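Local structure of rhamnonate dehydratase (Gibberella zeae PH-1, 3FXG) at residues Phe8-Gly20 and Ser66-Val78. The protein probably catalyses the magnesium-dependent dehydration of L-rhamnonate, as an enzyme of the enolase superfamily. Numbering follows the deposited sequence.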
ATOM      1  N   PHE A   8     -24.418  -8.655 -46.577  1.00 23.31           N
ATOM      2  CA  PHE A   8     -24.359  -9.774 -45.641  1.00 20.78           C
ATOM      3  C   PHE A   8     -25.738 -10.214 -45.161  1.00 18.90           C
ATOM      4  O   PHE A   8     -26.569  -9.387 -44.797  1.00 17.37           O
ATOM      5  CB  PHE A   8     -23.504  -9.393 -44.430  1.00 19.38           C
ATOM      6  CG  PHE A   8     -22.594 -10.492 -43.955  1.00 19.19           C
ATOM      7  CD1 PHE A   8     -21.355 -10.692 -44.552  1.00 17.83           C
ATOM      8  CD2 PHE A   8     -22.980 -11.331 -42.917  1.00 18.43           C
ATOM      9  CE1 PHE A   8     -20.508 -11.712 -44.119  1.00 18.40           C
ATOM     10  CE2 PHE A   8     -22.141 -12.356 -42.478  1.00 18.73           C
ATOM     11  CZ  PHE A   8     -20.904 -12.544 -43.081  1.00 17.31           C
ATOM     12  N   PRO A   9     -25.997 -11.529 -45.153  1.00 18.08           N
ATOM     13  CA  PRO A   9     -27.302 -12.022 -44.700  1.00 18.67           C
ATOM     14  C   PRO A   9     -27.538 -11.759 -43.212  1.00 18.76           C
ATOM     15  O   PRO A   9     -26.614 -11.842 -42.404  1.00 19.26           O
ATOM     16  CB  PRO A   9     -27.240 -13.515 -45.030  1.00 19.44           C
ATOM     17  CG  PRO A   9     -25.780 -13.830 -44.920  1.00 20.29           C
ATOM     18  CD  PRO A   9     -25.135 -12.640 -45.594  1.00 19.26           C
ATOM     19  N   LYS A  10     -28.777 -11.425 -42.862  1.00 18.85           N
ATOM     20  CA  LYS A  10     -29.150 -11.158 -41.475  1.00 18.10           C
ATOM     21  C   LYS A  10     -29.588 -12.463 -40.810  1.00 17.11           C
ATOM     22  O   LYS A  10     -29.785 -13.471 -41.484  1.00 16.80           O
ATOM     23  CB  LYS A  10     -30.315 -10.165 -41.420  1.00 19.68           C
ATOM     24  CG  LYS A  10     -30.032  -8.788 -42.008  1.00 22.73           C
ATOM     25  CD  LYS A  10     -28.999  -8.028 -41.195  1.00 24.84           C
ATOM     26  CE  LYS A  10     -29.152  -6.520 -41.383  1.00 25.83           C
ATOM     27  NZ  LYS A  10     -29.042  -6.106 -42.808  1.00 26.55           N
ATOM     28  N   ILE A  11     -29.739 -12.439 -39.487  1.00 15.91           N
ATOM     29  CA  ILE A  11     -30.182 -13.624 -38.759  1.00 14.81           C
ATOM     30  C   ILE A  11     -31.676 -13.796 -38.998  1.00 16.09           C
ATOM     31  O   ILE A  11     -32.462 -12.870 -38.785  1.00 17.21           O
ATOM     32  CB  ILE A  11     -29.941 -13.489 -37.244  1.00 13.60           C
ATOM     33  CG1 ILE A  11     -28.439 -13.442 -36.959  1.00 12.49           C
ATOM     34  CG2 ILE A  11     -30.603 -14.652 -36.509  1.00 13.81           C
ATOM     35  CD1 ILE A  11     -28.106 -13.111 -35.513  1.00 12.93           C
ATOM     36  N   LYS A  12     -32.059 -14.990 -39.430  1.00 16.50           N
ATOM     37  CA  LYS A  12     -33.450 -15.298 -39.725  1.00 17.65           C
ATOM     38  C   LYS A  12     -34.138 -16.061 -38.601  1.00 17.06           C
ATOM     39  O   LYS A  12     -35.279 -15.755 -38.241  1.00 17.75           O
ATOM     40  CB  LYS A  12     -33.528 -16.118 -41.016  1.00 19.72           C
ATOM     41  CG  LYS A  12     -34.932 -16.553 -41.403  1.00 23.82           C
ATOM     42  CD  LYS A  12     -34.909 -17.377 -42.680  1.00 26.88           C
ATOM     43  CE  LYS A  12     -36.313 -17.796 -43.094  1.00 31.18           C
ATOM     44  NZ  LYS A  12     -36.316 -18.543 -44.387  1.00 32.48           N
ATOM     45  N   ALA A  13     -33.448 -17.050 -38.044  1.00 15.67           N
ATOM     46  CA  ALA A  13     -34.027 -17.854 -36.981  1.00 16.04           C
ATOM     47  C   ALA A  13     -32.982 -18.506 -36.090  1.00 17.28           C
ATOM     48  O   ALA A  13     -31.810 -18.620 -36.458  1.00 16.49           O
ATOM     49  CB  ALA A  13     -34.925 -18.931 -37.585  1.00 18.25           C
ATOM     50  N   ILE A  14     -33.420 -18.920 -34.905  1.00 15.91           N
ATOM     51  CA  ILE A  14     -32.546 -19.598 -33.964  1.00 16.03           C
ATOM     52  C   ILE A  14     -33.299 -20.795 -33.399  1.00 16.02           C
ATOM     53  O   ILE A  14     -34.472 -20.692 -33.035  1.00 17.34           O
ATOM     54  CB  ILE A  14     -32.097 -18.663 -32.811  1.00 18.06           C
ATOM     55  CG1 ILE A  14     -31.183 -19.428 -31.850  1.00 17.40           C
ATOM     56  CG2 ILE A  14     -33.303 -18.114 -32.073  1.00 18.59           C
ATOM     57  CD1 ILE A  14     -30.422 -18.535 -30.878  1.00 20.70           C
ATOM     58  N   ARG A  15     -32.626 -21.937 -33.356  1.00 14.75           N
ATOM     59  CA  ARG A  15     -33.220 -23.162 -32.844  1.00 14.90           C
ATOM     60  C   ARG A  15     -32.291 -23.751 -31.787  1.00 15.73           C
ATOM     61  O   ARG A  15     -31.078 -23.572 -31.855  1.00 15.88           O
ATOM     62  CB  ARG A  15     -33.407 -24.170 -33.986  1.00 15.10           C
ATOM     63  CG  ARG A  15     -34.351 -23.720 -35.100  1.00 16.80           C
ATOM     64  CD  ARG A  15     -34.428 -24.762 -36.217  1.00 19.32           C
ATOM     65  NE  ARG A  15     -33.205 -24.826 -37.021  1.00 19.62           N
ATOM     66  CZ  ARG A  15     -32.941 -24.029 -38.056  1.00 20.54           C
ATOM     67  NH1 ARG A  15     -33.814 -23.101 -38.426  1.00 19.28           N
ATOM     68  NH2 ARG A  15     -31.802 -24.161 -38.727  1.00 20.94           N
ATOM     69  N   SER A  16     -32.859 -24.438 -30.802  1.00 15.79           N
ATOM     70  CA  SER A  16     -32.045 -25.060 -29.765  1.00 15.13           C
ATOM     71  C   SER A  16     -32.523 -26.484 -29.546  1.00 15.68           C
ATOM     72  O   SER A  16     -33.711 -26.784 -29.690  1.00 14.77           O
ATOM     73  CB  SER A  16     -32.116 -24.270 -28.451  1.00 13.64           C
ATOM     74  OG  SER A  16     -33.405 -24.326 -27.874  1.00 15.55           O
ATOM     75  N   PHE A  17     -31.584 -27.357 -29.205  1.00 14.72           N
ATOM     76  CA  PHE A  17     -31.880 -28.763 -28.980  1.00 16.43           C
ATOM     77  C   PHE A  17     -31.141 -29.278 -27.763  1.00 16.85           C
ATOM     78  O   PHE A  17     -30.044 -28.817 -27.448  1.00 16.60           O
ATOM     79  CB  PHE A  17     -31.427 -29.596 -30.182  1.00 16.89           C
ATOM     80  CG  PHE A  17     -32.048 -29.187 -31.480  1.00 16.95           C
ATOM     81  CD1 PHE A  17     -33.242 -29.760 -31.904  1.00 18.33           C
ATOM     82  CD2 PHE A  17     -31.444 -28.219 -32.278  1.00 18.50           C
ATOM     83  CE1 PHE A  17     -33.828 -29.376 -33.107  1.00 19.07           C
ATOM     84  CE2 PHE A  17     -32.021 -27.827 -33.483  1.00 20.43           C
ATOM     85  CZ  PHE A  17     -33.216 -28.407 -33.898  1.00 20.01           C
ATOM     86  N   ILE A  18     -31.748 -30.239 -27.083  1.00 18.39           N
ATOM     87  CA  ILE A  18     -31.116 -30.870 -25.936  1.00 20.28           C
ATOM     88  C   ILE A  18     -30.523 -32.148 -26.514  1.00 21.56           C
ATOM     89  O   ILE A  18     -31.170 -32.825 -27.314  1.00 20.85           O
ATOM     90  CB  ILE A  18     -32.144 -31.232 -24.857  1.00 22.19           C
ATOM     91  CG1 ILE A  18     -32.758 -29.950 -24.289  1.00 24.53           C
ATOM     92  CG2 ILE A  18     -31.482 -32.060 -23.764  1.00 23.34           C
ATOM     93  CD1 ILE A  18     -33.985 -30.182 -23.450  1.00 28.39           C
ATOM     94  N   ILE A  19     -29.290 -32.469 -26.144  1.00 21.81           N
ATOM     95  CA  ILE A  19     -28.662 -33.676 -26.658  1.00 23.66           C
ATOM     96  C   ILE A  19     -29.027 -34.851 -25.759  1.00 24.75           C
ATOM     97  O   ILE A  19     -28.631 -34.902 -24.599  1.00 25.48           O
ATOM     98  CB  ILE A  19     -27.132 -33.505 -26.731  1.00 24.45           C
ATOM     99  CG1 ILE A  19     -26.802 -32.258 -27.560  1.00 25.76           C
ATOM    100  CG2 ILE A  19     -26.496 -34.732 -27.373  1.00 24.61           C
ATOM    101  CD1 ILE A  19     -25.332 -31.918 -27.614  1.00 28.88           C
ATOM    102  N   GLY A  20     -29.805 -35.784 -26.301  1.00 26.00           N
ATOM    103  CA  GLY A  20     -30.222 -36.941 -25.531  1.00 27.66           C
ATOM    104  C   GLY A  20     -29.076 -37.873 -25.188  1.00 29.17           C
ATOM    105  O   GLY A  20     -28.021 -37.826 -25.818  1.00 29.89           O
ATOM    106  N   SER A  66     -26.025 -31.524 -22.162  1.00 16.37           N
ATOM    107  CA  SER A  66     -25.563 -30.700 -23.275  1.00 16.70           C
ATOM    108  C   SER A  66     -26.721 -30.177 -24.117  1.00 16.22           C
ATOM    109  O   SER A  66     -27.814 -30.741 -24.098  1.00 15.69           O
ATOM    110  CB  SER A  66     -24.634 -31.519 -24.172  1.00 16.97           C
ATOM    111  OG  SER A  66     -23.598 -32.129 -23.425  1.00 22.74           O
ATOM    112  N   PHE A  67     -26.478 -29.092 -24.845  1.00 15.32           N
ATOM    113  CA  PHE A  67     -27.485 -28.522 -25.730  1.00 15.50           C
ATOM    114  C   PHE A  67     -26.805 -27.995 -26.987  1.00 15.52           C
ATOM    115  O   PHE A  67     -25.583 -27.820 -27.016  1.00 15.35           O
ATOM    116  CB  PHE A  67     -28.303 -27.419 -25.020  1.00 15.17           C
ATOM    117  CG  PHE A  67     -27.598 -26.089 -24.883  1.00 14.88           C
ATOM    118  CD1 PHE A  67     -28.038 -24.981 -25.608  1.00 14.16           C
ATOM    119  CD2 PHE A  67     -26.548 -25.925 -23.985  1.00 13.87           C
ATOM    120  CE1 PHE A  67     -27.444 -23.723 -25.436  1.00 14.16           C
ATOM    121  CE2 PHE A  67     -25.946 -24.673 -23.804  1.00 14.91           C
ATOM    122  CZ  PHE A  67     -26.397 -23.572 -24.531  1.00 13.16           C
ATOM    123  N   LEU A  68     -27.593 -27.782 -28.035  1.00 14.97           N
ATOM    124  CA  LEU A  68     -27.073 -27.293 -29.304  1.00 15.68           C
ATOM    125  C   LEU A  68     -27.883 -26.098 -29.774  1.00 13.82           C
ATOM    126  O   LEU A  68     -29.106 -26.069 -29.640  1.00 14.34           O
ATOM    127  CB  LEU A  68     -27.152 -28.391 -30.370  1.00 16.64           C
ATOM    128  CG  LEU A  68     -26.734 -27.997 -31.790  1.00 18.31           C
ATOM    129  CD1 LEU A  68     -25.226 -28.101 -31.921  1.00 20.14           C
ATOM    130  CD2 LEU A  68     -27.405 -28.912 -32.805  1.00 21.14           C
ATOM    131  N   VAL A  69     -27.196 -25.115 -30.333  1.00 13.94           N
ATOM    132  CA  VAL A  69     -27.859 -23.928 -30.845  1.00 14.32           C
ATOM    133  C   VAL A  69     -27.584 -23.804 -32.337  1.00 15.83           C
ATOM    134  O   VAL A  69     -26.451 -23.984 -32.782  1.00 15.21           O
ATOM    135  CB  VAL A  69     -27.348 -22.652 -30.137  1.00 14.67           C
ATOM    136  CG1 VAL A  69     -27.864 -21.414 -30.853  1.00 14.91           C
ATOM    137  CG2 VAL A  69     -27.800 -22.650 -28.683  1.00 15.87           C
ATOM    138  N   GLU A  70     -28.627 -23.517 -33.108  1.00 15.37           N
ATOM    139  CA  GLU A  70     -28.475 -23.327 -34.544  1.00 16.53           C
ATOM    140  C   GLU A  70     -28.972 -21.928 -34.879  1.00 15.38           C
ATOM    141  O   GLU A  70     -30.045 -21.522 -34.435  1.00 14.85           O
ATOM    142  CB  GLU A  70     -29.302 -24.343 -35.343  1.00 17.85           C
ATOM    143  CG  GLU A  70     -28.931 -25.806 -35.143  1.00 21.47           C
ATOM    144  CD  GLU A  70     -29.641 -26.720 -36.137  1.00 23.80           C
ATOM    145  OE1 GLU A  70     -30.864 -26.554 -36.326  1.00 24.45           O
ATOM    146  OE2 GLU A  70     -28.985 -27.606 -36.723  1.00 24.77           O
ATOM    147  N   ILE A  71     -28.184 -21.185 -35.646  1.00 15.16           N
ATOM    148  CA  ILE A  71     -28.583 -19.847 -36.053  1.00 14.88           C
ATOM    149  C   ILE A  71     -28.591 -19.841 -37.577  1.00 15.54           C
ATOM    150  O   ILE A  71     -27.559 -20.057 -38.209  1.00 16.37           O
ATOM    151  CB  ILE A  71     -27.605 -18.779 -35.523  1.00 13.96           C
ATOM    152  CG1 ILE A  71     -27.597 -18.808 -33.991  1.00 13.48           C
ATOM    153  CG2 ILE A  71     -28.017 -17.394 -36.027  1.00 13.73           C
ATOM    154  CD1 ILE A  71     -26.588 -17.855 -33.361  1.00 14.74           C
ATOM    155  N   GLU A  72     -29.763 -19.621 -38.159  1.00 16.62           N
ATOM    156  CA  GLU A  72     -29.897 -19.617 -39.611  1.00 17.33           C
ATOM    157  C   GLU A  72     -29.993 -18.206 -40.162  1.00 16.14           C
ATOM    158  O   GLU A  72     -30.768 -17.388 -39.662  1.00 16.84           O
ATOM    159  CB  GLU A  72     -31.134 -20.412 -40.033  1.00 18.53           C
ATOM    160  CG  GLU A  72     -31.238 -20.622 -41.536  1.00 21.82           C
ATOM    161  CD  GLU A  72     -32.410 -21.498 -41.923  1.00 25.31           C
ATOM    162  OE1 GLU A  72     -32.611 -22.539 -41.266  1.00 27.55           O
ATOM    163  OE2 GLU A  72     -33.122 -21.151 -42.888  1.00 26.77           O
ATOM    164  N   ALA A  73     -29.197 -17.929 -41.189  1.00 15.59           N
ATOM    165  CA  ALA A  73     -29.189 -16.618 -41.829  1.00 16.52           C
ATOM    166  C   ALA A  73     -30.209 -16.602 -42.964  1.00 17.56           C
ATOM    167  O   ALA A  73     -30.701 -17.654 -43.382  1.00 17.59           O
ATOM    168  CB  ALA A  73     -27.793 -16.302 -42.369  1.00 15.70           C
ATOM    169  N   THR A  74     -30.514 -15.411 -43.466  1.00 18.67           N
ATOM    170  CA  THR A  74     -31.487 -15.253 -44.542  1.00 20.24           C
ATOM    171  C   THR A  74     -31.070 -15.910 -45.858  1.00 21.10           C
ATOM    172  O   THR A  74     -31.898 -16.086 -46.751  1.00 21.98           O
ATOM    173  CB  THR A  74     -31.777 -13.762 -44.810  1.00 20.49           C
ATOM    174  OG1 THR A  74     -30.543 -13.063 -45.015  1.00 21.21           O
ATOM    175  CG2 THR A  74     -32.505 -13.141 -43.629  1.00 22.08           C
ATOM    176  N   ASP A  75     -29.797 -16.269 -45.985  1.00 19.83           N
ATOM    177  CA  ASP A  75     -29.320 -16.908 -47.209  1.00 20.61           C
ATOM    178  C   ASP A  75     -29.350 -18.428 -47.062  1.00 20.16           C
ATOM    179  O   ASP A  75     -28.917 -19.160 -47.955  1.00 19.95           O
ATOM    180  CB  ASP A  75     -27.897 -16.442 -47.534  1.00 21.24           C
ATOM    181  CG  ASP A  75     -26.868 -17.006 -46.577  1.00 22.85           C
ATOM    182  OD1 ASP A  75     -27.231 -17.316 -45.423  1.00 22.96           O
ATOM    183  OD2 ASP A  75     -25.691 -17.128 -46.975  1.00 26.33           O
ATOM    184  N   GLY A  76     -29.866 -18.894 -45.930  1.00 18.66           N
ATOM    185  CA  GLY A  76     -29.944 -20.323 -45.684  1.00 19.24           C
ATOM    186  C   GLY A  76     -28.737 -20.901 -44.964  1.00 19.72           C
ATOM    187  O   GLY A  76     -28.749 -22.065 -44.564  1.00 18.92           O
ATOM    188  N   THR A  77     -27.690 -20.101 -44.796  1.00 19.16           N
ATOM    189  CA  THR A  77     -26.494 -20.581 -44.112  1.00 18.55           C
ATOM    190  C   THR A  77     -26.819 -20.777 -42.638  1.00 17.31           C
ATOM    191  O   THR A  77     -27.519 -19.962 -42.038  1.00 15.01           O
ATOM    192  CB  THR A  77     -25.329 -19.582 -44.239  1.00 20.31           C
ATOM    193  OG1 THR A  77     -25.098 -19.291 -45.624  1.00 21.25           O
ATOM    194  CG2 THR A  77     -24.060 -20.170 -43.630  1.00 20.55           C
ATOM    195  N   VAL A  78     -26.319 -21.865 -42.060  1.00 16.16           N
ATOM    196  CA  VAL A  78     -26.578 -22.160 -40.658  1.00 16.57           C
ATOM    197  C   VAL A  78     -25.301 -22.347 -39.851  1.00 16.58           C
ATOM    198  O   VAL A  78     -24.439 -23.155 -40.198  1.00 17.28           O
ATOM    199  CB  VAL A  78     -27.438 -23.443 -40.494  1.00 16.34           C
ATOM    200  CG1 VAL A  78     -27.676 -23.727 -39.010  1.00 17.00           C
ATOM    201  CG2 VAL A  78     -28.774 -23.284 -41.220  1.00 15.21           C
TER
HETATM  202  O   HOH W   1     -30.778 -10.476 -45.141  1.00 33.68           O
HETATM  203  O   HOH W   2     -32.915 -19.216 -44.621  1.00 28.25           O
HETATM  204  O   HOH W   3     -34.827 -16.564 -46.051  1.00 53.75           O
HETATM  205  O   HOH W   4     -26.883 -34.170 -22.583  1.00 28.36           O
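Ile14 and Val69 meet on the buried face of an antiparallel pair formed by strands 11-19 and 66-73, whose axes run 157° apart. CD1 of Ile14, on a branch trans to the backbone N (chi1 180°), lies 3.9 Å from Val69 CG1, and Ile11 CG2 reaches Ile71 CG2 at 3.8 Å. Helices 86-101 and 128-148 pack against this face, where Ser16 OG hydrogen-bonds to His94.

The other face is mixed: Phe17 and Leu68 lie on it beside the charged Arg15, Glu70 and Glu72. Arg15, its chain bent, joins two carboxylates: NE meets Glu70 OE1 at 3.0 Å, in the guanidinium plane and nearly straight (167°), while NH1 and NH2 both grip Glu72 OE1, each at 3.1 Å. The same Glu70 OE1 sits at the edge of the Phe17 ring, 3.3 Å from CE2.

The turn Ala73-Gly76, exposed from Thr74 on, is the solvent side: one water joins Lys12 NZ to Thr74 O, and a second, held only weakly by NZ, donates to Glu72 OE2. Here Glu72 O accepts from both Lys12 N (2.7 Å) and Ala13 N (3.1 Å), evidence of a classic beta bulge. The pair forms the centre of the antiparallel sheet 78-84, 66-73, 11-19, 397-399, packed on helices as in the alpha+beta capping domain of the enolase superfamily.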